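Local coordinates for protein DNA primase (PDB 2AU3) that probably synthesises the short RNA primers from which DNA polymerase starts during DNA replication, copying a single-stranded DNA template, at residues Ala108-Arg111 and Val112-Tyr116; Ile68-Val71 and Ser72-Asp76; Ala359-Leu363 and Glu364-Arg368; Phe352-Leu355 and Ile356-Arg360; Tyr48-Pro51 and Ser52-Ile55. All coordinates share one frame; numbering follows the deposited sequence.

Contact 1: residues Ala108-Arg111 and Val112-Tyr116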
loop_
_atom_site.group_PDB
_atom_site.type_symbol
_atom_site.label_atom_id
_atom_site.label_comp_id
_atom_site.label_asym_id
_atom_site.label_seq_id
_atom_site.Cartn_x
_atom_site.Cartn_y
_atom_site.Cartn_z
ATOM N N ALA A 108 -12.762 7.165 11.729
ATOM C CA ALA A 108 -12.316 8.520 11.403
ATOM C C ALA A 108 -11.298 8.495 10.266
ATOM O O ALA A 108 -11.378 9.286 9.326
ATOM C CB ALA A 108 -11.702 9.213 12.631
ATOM N N LEU A 109 -10.307 7.621 10.396
ATOM C CA LEU A 109 -9.323 7.436 9.331
ATOM C C LEU A 109 -10.022 7.236 7.997
ATOM O O LEU A 109 -9.646 7.829 7.000
ATOM C CB LEU A 109 -8.376 6.268 9.658
ATOM C CG LEU A 109 -7.265 6.709 10.623
ATOM C CD1 LEU A 109 -6.567 5.500 11.298
ATOM C CD2 LEU A 109 -6.237 7.609 9.887
ATOM N N ASP A 110 -11.073 6.424 8.001
ATOM C CA ASP A 110 -11.766 6.086 6.775
ATOM C C ASP A 110 -12.611 7.242 6.239
ATOM O O ASP A 110 -12.675 7.459 5.017
ATOM C CB ASP A 110 -12.626 4.840 6.971
ATOM C CG ASP A 110 -13.258 4.386 5.677
ATOM O OD1 ASP A 110 -12.548 3.739 4.849
ATOM O OD2 ASP A 110 -14.423 4.706 5.365
ATOM N N ARG A 111 -13.260 7.974 7.144
ATOM C CA ARG A 111 -14.048 9.131 6.749
ATOM C C ARG A 111 -13.161 10.256 6.204
ATOM O O ARG A 111 -13.572 11.033 5.334
ATOM C CB ARG A 111 -14.858 9.657 7.936
ATOM C CG ARG A 111 -15.646 10.900 7.605
ATOM C CD ARG A 111 -16.730 10.605 6.553
ATOM N NE ARG A 111 -17.511 11.761 6.154
ATOM C CZ ARG A 111 -17.233 12.534 5.110
ATOM N NH1 ARG A 111 -16.135 12.326 4.369
ATOM N NH2 ARG A 111 -18.053 13.532 4.815
ATOM N N VAL A 112 -11.984 10.394 6.790
ATOM C CA VAL A 112 -11.046 11.415 6.363
ATOM C C VAL A 112 -10.487 11.031 4.981
ATOM O O VAL A 112 -10.311 11.876 4.122
ATOM C CB VAL A 112 -9.923 11.611 7.406
ATOM C CG1 VAL A 112 -8.752 12.442 6.836
ATOM C CG2 VAL A 112 -10.473 12.288 8.657
ATOM N N CYS A 113 -10.276 9.746 4.763
ATOM C CA CYS A 113 -9.914 9.244 3.432
ATOM C C CYS A 113 -10.948 9.655 2.369
ATOM O O CYS A 113 -10.585 10.164 1.298
ATOM C CB CYS A 113 -9.755 7.718 3.472
ATOM S SG CYS A 113 -9.187 6.988 1.902
ATOM N N ASP A 114 -12.234 9.508 2.693
ATOM C CA ASP A 114 -13.333 9.870 1.776
ATOM C C ASP A 114 -13.360 11.356 1.491
ATOM O O ASP A 114 -13.692 11.783 0.373
ATOM C CB ASP A 114 -14.691 9.469 2.372
ATOM C CG ASP A 114 -14.812 7.954 2.607
ATOM O OD1 ASP A 114 -14.183 7.149 1.865
ATOM O OD2 ASP A 114 -15.505 7.487 3.537
ATOM N N PHE A 115 -13.036 12.144 2.510
ATOM C CA PHE A 115 -12.985 13.599 2.398
ATOM C C PHE A 115 -11.897 14.037 1.398
ATOM O O PHE A 115 -12.135 14.848 0.487
ATOM C CB PHE A 115 -12.727 14.219 3.786
ATOM C CG PHE A 115 -12.295 15.651 3.733
ATOM C CD1 PHE A 115 -13.190 16.646 3.354
ATOM C CD2 PHE A 115 -10.983 16.002 4.023
ATOM C CE1 PHE A 115 -12.789 17.985 3.272
ATOM C CE2 PHE A 115 -10.570 17.332 3.953
ATOM C CZ PHE A 115 -11.490 18.328 3.582
ATOM N N TYR A 116 -10.705 13.482 1.578
ATOM C CA TYR A 116 -9.581 13.742 0.682
ATOM C C TYR A 116 -9.840 13.285 -0.762
ATOM O O TYR A 116 -9.455 13.978 -1.716
ATOM C CB TYR A 116 -8.355 13.032 1.192
ATOM C CG TYR A 116 -7.727 13.609 2.430
ATOM C CD1 TYR A 116 -7.761 14.981 2.699
ATOM C CD2 TYR A 116 -7.042 12.784 3.316
ATOM C CE1 TYR A 116 -7.148 15.504 3.870
ATOM C CE2 TYR A 116 -6.399 13.308 4.455
ATOM C CZ TYR A 116 -6.451 14.653 4.708
ATOM O OH TYR A 116 -5.812 15.144 5.816
HETATM O O HOH W 1 -11.990 5.211 2.832
#
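The carboxylates of D110 and D114, one helical turn apart, cross with their planes at nearly a right angle (89°), D110 OD2 3.5 Å from D114 OD2. The repulsion between the two is probably offset by K69, whose NZ makes salt bridges to both OD2 atoms. A water lies between the other two oxygens, 2.6 Å from D110 OD1 and 3.1 Å from D114 OD1, and may bridge them. This i to i+4 pair lies on helix 101-122, and through K69 it fastens that helix to helix 67-75 of the zinc-binding domain. D114 OD1 has a further partner in R117. On the neighbouring flank, R111 starts with CG anti to the backbone N (chi1 177°) and bends at chi2, crossing D114 at about a right angle. Its NH1 has F115 N at 3.6 Å, at the edge of the guanidinium and in its plane, and D114 CB at 3.8 Å. The guanidinium and D114 carboxylate planes are 37° apart, and NH1 stays 5.0 Å from D114 OD2. V112 faces elsewhere, packing on L154 and L158 of helix 151-161.

Contact 2: residues Ile68-Val71 and Ser72-Asp76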
loop_
_atom_site.group_PDB
_atom_site.type_symbol
_atom_site.label_atom_id
_atom_site.label_comp_id
_atom_site.label_asym_id
_atom_site.label_seq_id
_atom_site.Cartn_x
_atom_site.Cartn_y
_atom_site.Cartn_z
ATOM N N ILE A 68 -22.369 -0.959 6.421
ATOM C CA ILE A 68 -22.771 0.176 7.238
ATOM C C ILE A 68 -22.435 1.490 6.525
ATOM O O ILE A 68 -23.228 2.457 6.530
ATOM C CB ILE A 68 -22.050 0.155 8.601
ATOM C CG1 ILE A 68 -22.510 -1.058 9.435
ATOM C CG2 ILE A 68 -22.297 1.499 9.348
ATOM C CD1 ILE A 68 -21.629 -1.343 10.666
ATOM N N LYS A 69 -21.241 1.531 5.945
ATOM C CA LYS A 69 -20.770 2.710 5.250
ATOM C C LYS A 69 -21.659 3.028 4.043
ATOM O O LYS A 69 -21.959 4.195 3.788
ATOM C CB LYS A 69 -19.322 2.520 4.807
ATOM C CG LYS A 69 -18.849 3.576 3.836
ATOM C CD LYS A 69 -17.367 3.809 4.005
ATOM C CE LYS A 69 -16.951 5.115 3.389
ATOM N NZ LYS A 69 -15.617 4.963 2.758
ATOM N N PHE A 70 -22.094 2.002 3.306
ATOM C CA PHE A 70 -23.036 2.250 2.211
ATOM C C PHE A 70 -24.286 2.999 2.721
ATOM O O PHE A 70 -24.724 3.983 2.131
ATOM C CB PHE A 70 -23.462 0.966 1.483
ATOM C CG PHE A 70 -24.503 1.223 0.413
ATOM C CD1 PHE A 70 -24.126 1.662 -0.862
ATOM C CD2 PHE A 70 -25.858 1.116 0.711
ATOM C CE1 PHE A 70 -25.086 1.945 -1.843
ATOM C CE2 PHE A 70 -26.833 1.395 -0.277
ATOM C CZ PHE A 70 -26.445 1.820 -1.537
ATOM N N VAL A 71 -24.877 2.495 3.796
ATOM C CA VAL A 71 -26.095 3.102 4.335
ATOM C C VAL A 71 -25.813 4.540 4.776
ATOM O O VAL A 71 -26.606 5.464 4.475
ATOM C CB VAL A 71 -26.716 2.248 5.483
ATOM C CG1 VAL A 71 -27.927 2.966 6.121
ATOM C CG2 VAL A 71 -27.107 0.877 4.964
ATOM N N SER A 72 -24.660 4.741 5.428
ATOM C CA SER A 72 -24.237 6.086 5.837
ATOM C C SER A 72 -24.225 7.050 4.660
ATOM O O SER A 72 -24.645 8.216 4.788
ATOM C CB SER A 72 -22.834 6.048 6.464
ATOM O OG SER A 72 -22.444 7.334 6.881
ATOM N N LEU A 73 -23.723 6.584 3.523
ATOM C CA LEU A 73 -23.629 7.453 2.354
ATOM C C LEU A 73 -24.992 7.625 1.703
ATOM O O LEU A 73 -25.394 8.750 1.373
ATOM C CB LEU A 73 -22.590 6.947 1.336
ATOM C CG LEU A 73 -21.124 6.896 1.771
ATOM C CD1 LEU A 73 -20.298 6.066 0.751
ATOM C CD2 LEU A 73 -20.552 8.288 1.913
ATOM N N TYR A 74 -25.719 6.528 1.539
ATOM C CA TYR A 74 -27.061 6.618 0.975
ATOM C C TYR A 74 -27.993 7.530 1.796
ATOM O O TYR A 74 -28.675 8.392 1.234
ATOM C CB TYR A 74 -27.689 5.230 0.771
ATOM C CG TYR A 74 -28.807 5.257 -0.260
ATOM C CD1 TYR A 74 -28.540 5.047 -1.616
ATOM C CD2 TYR A 74 -30.116 5.558 0.122
ATOM C CE1 TYR A 74 -29.575 5.096 -2.568
ATOM C CE2 TYR A 74 -31.158 5.598 -0.812
ATOM C CZ TYR A 74 -30.884 5.373 -2.148
ATOM O OH TYR A 74 -31.918 5.425 -3.052
ATOM N N GLU A 75 -27.972 7.396 3.115
ATOM C CA GLU A 75 -28.920 8.141 3.947
ATOM C C GLU A 75 -28.408 9.509 4.398
ATOM O O GLU A 75 -29.143 10.277 5.039
ATOM C CB GLU A 75 -29.336 7.322 5.163
ATOM C CG GLU A 75 -29.887 5.944 4.814
ATOM C CD GLU A 75 -31.284 5.976 4.202
ATOM O OE1 GLU A 75 -31.920 7.065 4.163
ATOM O OE2 GLU A 75 -31.757 4.897 3.763
ATOM N N ASP A 76 -27.154 9.801 4.060
ATOM C CA ASP A 76 -26.469 11.023 4.502
ATOM C C ASP A 76 -26.460 11.141 6.024
ATOM O O ASP A 76 -26.909 12.133 6.582
ATOM C CB ASP A 76 -27.079 12.267 3.855
ATOM C CG ASP A 76 -26.201 13.507 4.026
ATOM O OD1 ASP A 76 -25.005 13.423 3.732
ATOM O OD2 ASP A 76 -26.620 14.609 4.454
#
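F70 and Y74 stand side by side, one turn apart on helix 67-75, and point the same way. Their planes are 28° apart, yet the rings are slid so far along that they barely overlap: the centroids are 5.8 Å apart and the closest atoms, F70 CZ and Y74 CD1, meet at 3.8 Å. Both CG atoms lie anti to their backbone N (chi1 176° for F70, -158° for Y74), which sends the two rings off in company. The tight side belongs to F70, V71 and I68. Y23 meets the F70 ring edge-to-face, V71 packs on V19 and Y23, and I68 is wedged among helices 6-13 and 79-90. Y74 and E75, by contrast, are exposed, with V71 CG1 touching E75 CG at 3.8 Å. The helix stops here: D76, with positive phi, is the C-prime residue of a Schellman motif, although its bond from D76 N to L73 O is weak at 3.4 Å. Even on the solvent side both exposed residues still reach Y23, Y74 with its ring and E75 OE2 by a hydrogen bond to the hydroxyl, so the end of the helix is tied to helix 16-23 by polar as well as apolar contacts.

Contact 3: residues Ala359-Leu363 and Glu364-Arg368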
loop_
_atom_site.group_PDB
_atom_site.type_symbol
_atom_site.label_atom_id
_atom_site.label_comp_id
_atom_site.label_asym_id
_atom_site.label_seq_id
_atom_site.Cartn_x
_atom_site.Cartn_y
_atom_site.Cartn_z
ATOM N N ALA A 359 31.548 -13.305 -11.048
ATOM C CA ALA A 359 32.689 -13.141 -10.151
ATOM C C ALA A 359 33.978 -12.978 -10.958
ATOM O O ALA A 359 34.877 -12.247 -10.546
ATOM C CB ALA A 359 32.796 -14.300 -9.187
ATOM N N ARG A 360 34.023 -13.641 -12.119
ATOM C CA ARG A 360 35.051 -13.457 -13.154
ATOM C C ARG A 360 35.508 -12.004 -13.403
ATOM O O ARG A 360 36.640 -11.771 -13.837
ATOM C CB ARG A 360 34.547 -14.016 -14.491
ATOM C CG ARG A 360 34.716 -15.517 -14.655
ATOM C CD ARG A 360 36.166 -15.974 -14.535
ATOM N NE ARG A 360 36.265 -17.437 -14.568
ATOM C CZ ARG A 360 37.361 -18.126 -14.254
ATOM N NH1 ARG A 360 38.463 -17.483 -13.888
ATOM N NH2 ARG A 360 37.358 -19.456 -14.310
ATOM N N GLU A 361 34.609 -11.042 -13.188
ATOM C CA GLU A 361 34.913 -9.620 -13.417
ATOM C C GLU A 361 36.008 -9.115 -12.483
ATOM O O GLU A 361 36.916 -8.388 -12.907
ATOM C CB GLU A 361 33.664 -8.762 -13.215
ATOM C CG GLU A 361 32.942 -8.379 -14.488
ATOM C CD GLU A 361 31.444 -8.244 -14.284
ATOM O OE1 GLU A 361 31.025 -7.569 -13.308
ATOM O OE2 GLU A 361 30.682 -8.809 -15.103
ATOM N N ASN A 362 35.896 -9.505 -11.213
ATOM C CA ASN A 362 36.719 -8.986 -10.122
ATOM C C ASN A 362 36.665 -9.981 -8.968
ATOM O O ASN A 362 35.958 -9.762 -7.972
ATOM C CB ASN A 362 36.183 -7.620 -9.667
ATOM C CG ASN A 362 37.150 -6.866 -8.758
ATOM O OD1 ASN A 362 37.860 -7.455 -7.933
ATOM N ND2 ASN A 362 37.155 -5.540 -8.889
ATOM N N LEU A 363 37.391 -11.084 -9.100
ATOM C CA LEU A 363 37.261 -12.166 -8.130
ATOM C C LEU A 363 37.352 -11.658 -6.688
ATOM O O LEU A 363 36.583 -12.088 -5.822
ATOM C CB LEU A 363 38.272 -13.293 -8.388
ATOM C CG LEU A 363 37.935 -14.637 -7.716
ATOM C CD1 LEU A 363 36.561 -15.133 -8.137
ATOM C CD2 LEU A 363 39.007 -15.706 -7.978
ATOM N N GLU A 364 38.277 -10.732 -6.452
ATOM C CA GLU A 364 38.490 -10.152 -5.126
ATOM C C GLU A 364 37.234 -9.495 -4.569
ATOM O O GLU A 364 36.798 -9.815 -3.471
ATOM C CB GLU A 364 39.616 -9.121 -5.164
ATOM C CG GLU A 364 41.008 -9.724 -5.116
ATOM C CD GLU A 364 41.305 -10.418 -3.797
ATOM O OE1 GLU A 364 40.425 -10.405 -2.889
ATOM O OE2 GLU A 364 42.425 -10.974 -3.669
ATOM N N GLU A 365 36.662 -8.567 -5.331
ATOM C CA GLU A 365 35.516 -7.804 -4.856
ATOM C C GLU A 365 34.268 -8.673 -4.841
ATOM O O GLU A 365 33.440 -8.547 -3.955
ATOM C CB GLU A 365 35.304 -6.554 -5.718
ATOM C CG GLU A 365 34.370 -5.505 -5.122
ATOM C CD GLU A 365 34.832 -4.962 -3.772
ATOM O OE1 GLU A 365 36.067 -4.864 -3.544
ATOM O OE2 GLU A 365 33.949 -4.622 -2.940
ATOM N N LYS A 366 34.165 -9.572 -5.811
ATOM C CA LYS A 366 32.970 -10.392 -5.982
ATOM C C LYS A 366 32.904 -11.510 -4.942
ATOM O O LYS A 366 31.816 -11.942 -4.546
ATOM C CB LYS A 366 32.897 -10.970 -7.401
ATOM C CG LYS A 366 32.591 -9.940 -8.510
ATOM C CD LYS A 366 31.099 -9.640 -8.615
ATOM C CE LYS A 366 30.688 -9.308 -10.026
ATOM N NZ LYS A 366 29.256 -8.912 -10.096
ATOM N N THR A 367 34.069 -11.986 -4.510
ATOM C CA THR A 367 34.136 -12.972 -3.438
ATOM C C THR A 367 33.660 -12.317 -2.151
ATOM O O THR A 367 32.932 -12.928 -1.372
ATOM C CB THR A 367 35.566 -13.496 -3.263
ATOM O OG1 THR A 367 35.911 -14.334 -4.371
ATOM C CG2 THR A 367 35.653 -14.439 -2.041
ATOM N N ARG A 368 34.074 -11.063 -1.942
ATOM C CA ARG A 368 33.684 -10.303 -0.758
ATOM C C ARG A 368 32.168 -10.236 -0.641
ATOM O O ARG A 368 31.604 -10.494 0.428
ATOM C CB ARG A 368 34.237 -8.881 -0.844
ATOM C CG ARG A 368 34.979 -8.455 0.392
ATOM C CD ARG A 368 34.503 -7.116 0.959
ATOM N NE ARG A 368 35.341 -6.028 0.473
ATOM C CZ ARG A 368 35.298 -4.781 0.912
ATOM N NH1 ARG A 368 34.437 -4.407 1.856
ATOM N NH2 ARG A 368 36.125 -3.902 0.389
#
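K366 lays the start of its side chain against A359, its CB 3.5 Å from A359 CA, and passes CG within 3.4 Å of N362 O. Bends at chi2 and chi3 then bring NZ near E361 OE1, a long salt bridge of 3.9 Å, while a probable hydrogen bond to T358 OG1 holds the same ammonium from the preceding helix. With K366 cut back to alanine, the T358 hydroxyl and the E361 carboxylate would probably lose this cation, and a gap is likely to open beside A359. What sets the lysine in place is the start of helix 363-374, where N362 is the N-cap. Its OD1 accepts from E365 N at 3.1 Å, the donor lying 56° out of the amide's carbonyl plane, and its backbone O takes K366 N at 2.8 Å. One residue on, L363 O is gripped twice by T367, from N and OG1, both at 2.8 Å and from opposite faces of the carbonyl plane. Farther out, helix 380-394 backs this corner, Y394 lying against A359 and L363 and F390 against T367.

Contact 4: residues Phe352-Leu355 and Ile356-Arg360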
loop_
_atom_site.group_PDB
_atom_site.type_symbol
_atom_site.label_atom_id
_atom_site.label_comp_id
_atom_site.label_asym_id
_atom_site.label_seq_id
_atom_site.Cartn_x
_atom_site.Cartn_y
_atom_site.Cartn_z
ATOM N N PHE A 352 22.674 -15.007 -6.180
ATOM C CA PHE A 352 23.882 -15.834 -6.030
ATOM C C PHE A 352 24.309 -16.449 -7.359
ATOM O O PHE A 352 25.501 -16.572 -7.643
ATOM C CB PHE A 352 23.678 -16.913 -4.967
ATOM C CG PHE A 352 23.608 -16.361 -3.569
ATOM C CD1 PHE A 352 24.750 -15.885 -2.944
ATOM C CD2 PHE A 352 22.380 -16.286 -2.888
ATOM C CE1 PHE A 352 24.682 -15.338 -1.630
ATOM C CE2 PHE A 352 22.305 -15.755 -1.568
ATOM C CZ PHE A 352 23.454 -15.284 -0.952
ATOM N N GLU A 353 23.321 -16.795 -8.178
ATOM C CA GLU A 353 23.580 -17.319 -9.497
ATOM C C GLU A 353 24.272 -16.249 -10.330
ATOM O O GLU A 353 25.250 -16.535 -11.024
ATOM C CB GLU A 353 22.275 -17.799 -10.106
ATOM C CG GLU A 353 22.247 -17.984 -11.608
ATOM C CD GLU A 353 20.874 -18.461 -12.060
ATOM O OE1 GLU A 353 20.208 -19.169 -11.256
ATOM O OE2 GLU A 353 20.435 -18.093 -13.181
ATOM N N THR A 354 23.828 -14.997 -10.188
ATOM C CA THR A 354 24.479 -13.866 -10.854
ATOM C C THR A 354 25.905 -13.554 -10.325
ATOM O O THR A 354 26.818 -13.284 -11.112
ATOM C CB THR A 354 23.564 -12.611 -10.818
ATOM O OG1 THR A 354 22.288 -12.949 -11.367
ATOM C CG2 THR A 354 24.072 -11.527 -11.768
ATOM N N LEU A 355 26.103 -13.592 -9.009
ATOM C CA LEU A 355 27.468 -13.500 -8.462
ATOM C C LEU A 355 28.381 -14.595 -9.013
ATOM O O LEU A 355 29.475 -14.314 -9.473
ATOM C CB LEU A 355 27.471 -13.564 -6.934
ATOM C CG LEU A 355 27.103 -12.216 -6.314
ATOM C CD1 LEU A 355 26.655 -12.425 -4.878
ATOM C CD2 LEU A 355 28.280 -11.226 -6.377
ATOM N N ILE A 356 27.918 -15.835 -8.970
ATOM C CA ILE A 356 28.683 -16.962 -9.510
ATOM C C ILE A 356 29.018 -16.743 -10.988
ATOM O O ILE A 356 30.140 -17.010 -11.412
ATOM C CB ILE A 356 27.941 -18.313 -9.270
ATOM C CG1 ILE A 356 27.959 -18.656 -7.777
ATOM C CG2 ILE A 356 28.563 -19.443 -10.082
ATOM C CD1 ILE A 356 26.897 -19.673 -7.319
ATOM N N LYS A 357 28.057 -16.239 -11.754
ATOM C CA LYS A 357 28.249 -15.975 -13.185
ATOM C C LYS A 357 29.270 -14.861 -13.470
ATOM O O LYS A 357 30.059 -14.957 -14.438
ATOM C CB LYS A 357 26.910 -15.641 -13.836
ATOM C CG LYS A 357 26.888 -15.761 -15.363
ATOM C CD LYS A 357 25.614 -15.144 -15.962
ATOM C CE LYS A 357 25.851 -14.646 -17.386
ATOM N NZ LYS A 357 25.150 -15.466 -18.445
ATOM N N THR A 358 29.262 -13.817 -12.632
ATOM C CA THR A 358 30.057 -12.612 -12.884
ATOM C C THR A 358 31.315 -12.416 -12.010
ATOM O O THR A 358 32.060 -11.458 -12.205
ATOM C CB THR A 358 29.170 -11.344 -12.821
ATOM O OG1 THR A 358 28.505 -11.274 -11.550
ATOM C CG2 THR A 358 28.031 -11.422 -13.830
ATOM N N ALA A 359 31.548 -13.305 -11.048
ATOM C CA ALA A 359 32.689 -13.141 -10.151
ATOM C C ALA A 359 33.978 -12.978 -10.958
ATOM O O ALA A 359 34.877 -12.247 -10.546
ATOM C CB ALA A 359 32.796 -14.300 -9.187
ATOM N N ARG A 360 34.023 -13.641 -12.119
ATOM C CA ARG A 360 35.051 -13.457 -13.154
ATOM C C ARG A 360 35.508 -12.004 -13.403
ATOM O O ARG A 360 36.640 -11.771 -13.837
ATOM C CB ARG A 360 34.547 -14.016 -14.491
ATOM C CG ARG A 360 34.716 -15.517 -14.655
ATOM C CD ARG A 360 36.166 -15.974 -14.535
ATOM N NE ARG A 360 36.265 -17.437 -14.568
ATOM C CZ ARG A 360 37.361 -18.126 -14.254
ATOM N NH1 ARG A 360 38.463 -17.483 -13.888
ATOM N NH2 ARG A 360 37.358 -19.456 -14.310
#
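T358 bends its hydroxyl back onto the carbonyl of T354, one turn earlier in helix 351-358. Starting at CB, the side chain is already 3.5 Å from T354 O. From there it forks: CG2 also lies 3.5 Å from that oxygen, while OG1 closes to 2.7 Å and donates to it. With chi1 at 56°, OG1 sits between the backbone N and the carbonyl carbon, facing back along the helix. T354 O is thus held by two donors, T358 OG1 from 35° above its plane and T358 N, at 2.9 Å, from the opposite face. A valine in its place would probably leave T354 O with the backbone donor alone and cost K366 NZ, on the next helix, a partner. On another face, I356 folds CG1 to 3.2 Å from F352 O, and the I356 side chain packs on F370 and E389; F352 itself packs on Y373, L374 and L386. The last bonds weaken, A359 N making a weak, bent bond to L355 O (126°). A threonine hydroxyl returned to the i-4 carbonyl is a familiar feature of helices, found here close to the C-terminal end of one in the DnaG helical domain.

Contact 5: residues Tyr48-Pro51 and Ser52-Ile55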
loop_
_atom_site.group_PDB
_atom_site.type_symbol
_atom_site.label_atom_id
_atom_site.label_comp_id
_atom_site.label_asym_id
_atom_site.label_seq_id
_atom_site.Cartn_x
_atom_site.Cartn_y
_atom_site.Cartn_z
ATOM N N TYR A 48 -19.628 -2.000 -7.795
ATOM C CA TYR A 48 -19.569 -3.435 -7.563
ATOM C C TYR A 48 -19.713 -3.787 -6.099
ATOM O O TYR A 48 -19.229 -3.074 -5.227
ATOM C CB TYR A 48 -18.271 -4.031 -8.123
ATOM C CG TYR A 48 -18.236 -4.068 -9.635
ATOM C CD1 TYR A 48 -18.554 -5.225 -10.331
ATOM C CD2 TYR A 48 -17.885 -2.934 -10.362
ATOM C CE1 TYR A 48 -18.509 -5.259 -11.719
ATOM C CE2 TYR A 48 -17.847 -2.957 -11.736
ATOM C CZ TYR A 48 -18.165 -4.118 -12.408
ATOM O OH TYR A 48 -18.134 -4.116 -13.773
ATOM N N VAL A 49 -20.405 -4.894 -5.842
ATOM C CA VAL A 49 -20.543 -5.429 -4.507
ATOM C C VAL A 49 -19.966 -6.836 -4.510
ATOM O O VAL A 49 -20.369 -7.667 -5.319
ATOM C CB VAL A 49 -22.028 -5.454 -4.073
ATOM C CG1 VAL A 49 -22.155 -6.048 -2.670
ATOM C CG2 VAL A 49 -22.638 -4.023 -4.134
ATOM N N SER A 50 -18.981 -7.087 -3.648
ATOM C CA SER A 50 -18.358 -8.404 -3.606
ATOM C C SER A 50 -18.898 -9.152 -2.391
ATOM O O SER A 50 -18.697 -8.723 -1.257
ATOM C CB SER A 50 -16.836 -8.255 -3.519
ATOM O OG SER A 50 -16.234 -9.442 -3.029
ATOM N N PRO A 51 -19.636 -10.235 -2.613
ATOM C CA PRO A 51 -20.026 -11.094 -1.498
ATOM C C PRO A 51 -18.807 -11.662 -0.738
ATOM O O PRO A 51 -18.895 -11.819 0.474
ATOM C CB PRO A 51 -20.841 -12.212 -2.172
ATOM C CG PRO A 51 -21.304 -11.630 -3.490
ATOM C CD PRO A 51 -20.211 -10.671 -3.903
ATOM N N SER A 52 -17.682 -11.918 -1.407
ATOM C CA SER A 52 -16.557 -12.606 -0.728
ATOM C C SER A 52 -15.700 -11.635 0.104
ATOM O O SER A 52 -15.080 -12.018 1.119
ATOM C CB SER A 52 -15.670 -13.323 -1.743
ATOM O OG SER A 52 -15.140 -12.395 -2.677
ATOM N N LYS A 53 -15.654 -10.377 -0.323
ATOM C CA LYS A 53 -14.905 -9.367 0.428
ATOM C C LYS A 53 -15.813 -8.587 1.383
ATOM O O LYS A 53 -15.335 -7.969 2.347
ATOM C CB LYS A 53 -14.125 -8.454 -0.519
ATOM C CG LYS A 53 -13.117 -9.223 -1.364
ATOM C CD LYS A 53 -12.361 -8.353 -2.385
ATOM C CE LYS A 53 -11.423 -9.261 -3.231
ATOM N NZ LYS A 53 -10.498 -8.500 -4.115
ATOM N N GLN A 54 -17.130 -8.631 1.117
ATOM C CA GLN A 54 -18.133 -7.951 1.954
ATOM C C GLN A 54 -17.940 -6.427 1.927
ATOM O O GLN A 54 -18.167 -5.727 2.917
ATOM C CB GLN A 54 -18.133 -8.498 3.388
ATOM C CG GLN A 54 -18.841 -9.858 3.567
ATOM C CD GLN A 54 -20.333 -9.792 3.261
ATOM O OE1 GLN A 54 -21.077 -9.090 3.944
ATOM N NE2 GLN A 54 -20.772 -10.535 2.232
ATOM N N ILE A 55 -17.529 -5.928 0.769
ATOM C CA ILE A 55 -17.359 -4.497 0.547
ATOM C C ILE A 55 -18.016 -4.128 -0.773
ATOM O O ILE A 55 -18.350 -5.000 -1.571
ATOM C CB ILE A 55 -15.855 -4.116 0.536
ATOM C CG1 ILE A 55 -15.104 -4.897 -0.555
ATOM C CG2 ILE A 55 -15.247 -4.274 1.967
ATOM C CD1 ILE A 55 -13.559 -4.554 -0.693
#
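S50 and K53 meet inside a tight connection at the surface, where the chain leaves strand 47-50, turns round, and enters strand 55-58 of the zinc-binding domain. The hydroxyl of S50 is the hub of the turn. Its OG, anti to the backbone N with chi1 160°, faces the residues that follow and accepts from K53 N at 2.9 Å with an N-H...O angle of 154°; S52 N adds a weak bond at 3.3 Å. K53 CB comes within 3.4 Å of the same OG, so the root of the lysine closes over the serine. Since S50 O also accepts, from Q54 N at 2.8 Å, this is an ST motif, set in the hairpin of the antiparallel sheet within the CHC2-type zinc finger. Where the two strands part, S50 N gives a straight bond to I55 O at 3.0 Å. Q54, which has positive phi, doubles its chain back at chi2 until NE2 donates to P51 O at 2.9 Å, that oxygen lying only 8° out of the amide plane. The amide is held at both atoms, since NE2 also bonds to D15 and OE1 accepts from I16 N, pinning the turn to the start of helix 16-23. P51 lies against N32, Y33 and V17.

Overall arrangement
From the N terminus, contact 5 comes first, turning the chain between strands 47-50 and 55-58 within the zinc finger, the side chain of Y48 about 9 Å from the zinc ion. Contact 2 follows on helix 67-75 in the same zinc-binding domain, its centre about 16 Å away and not touching. Contact 1 is next, on helix 101-122, and meets contact 2 directly: K69 NZ lies 2.6 Å from D114 OD2. On the opposite side of the chain's centre, about 58 Å from contact 2 between centres, contact 4 runs into contact 3, joining helices 351-358 and 363-374 at their corner. Contacts 5, 2, 1 and then this pair follow in series; 4 and 3 overlap on A359 and R360.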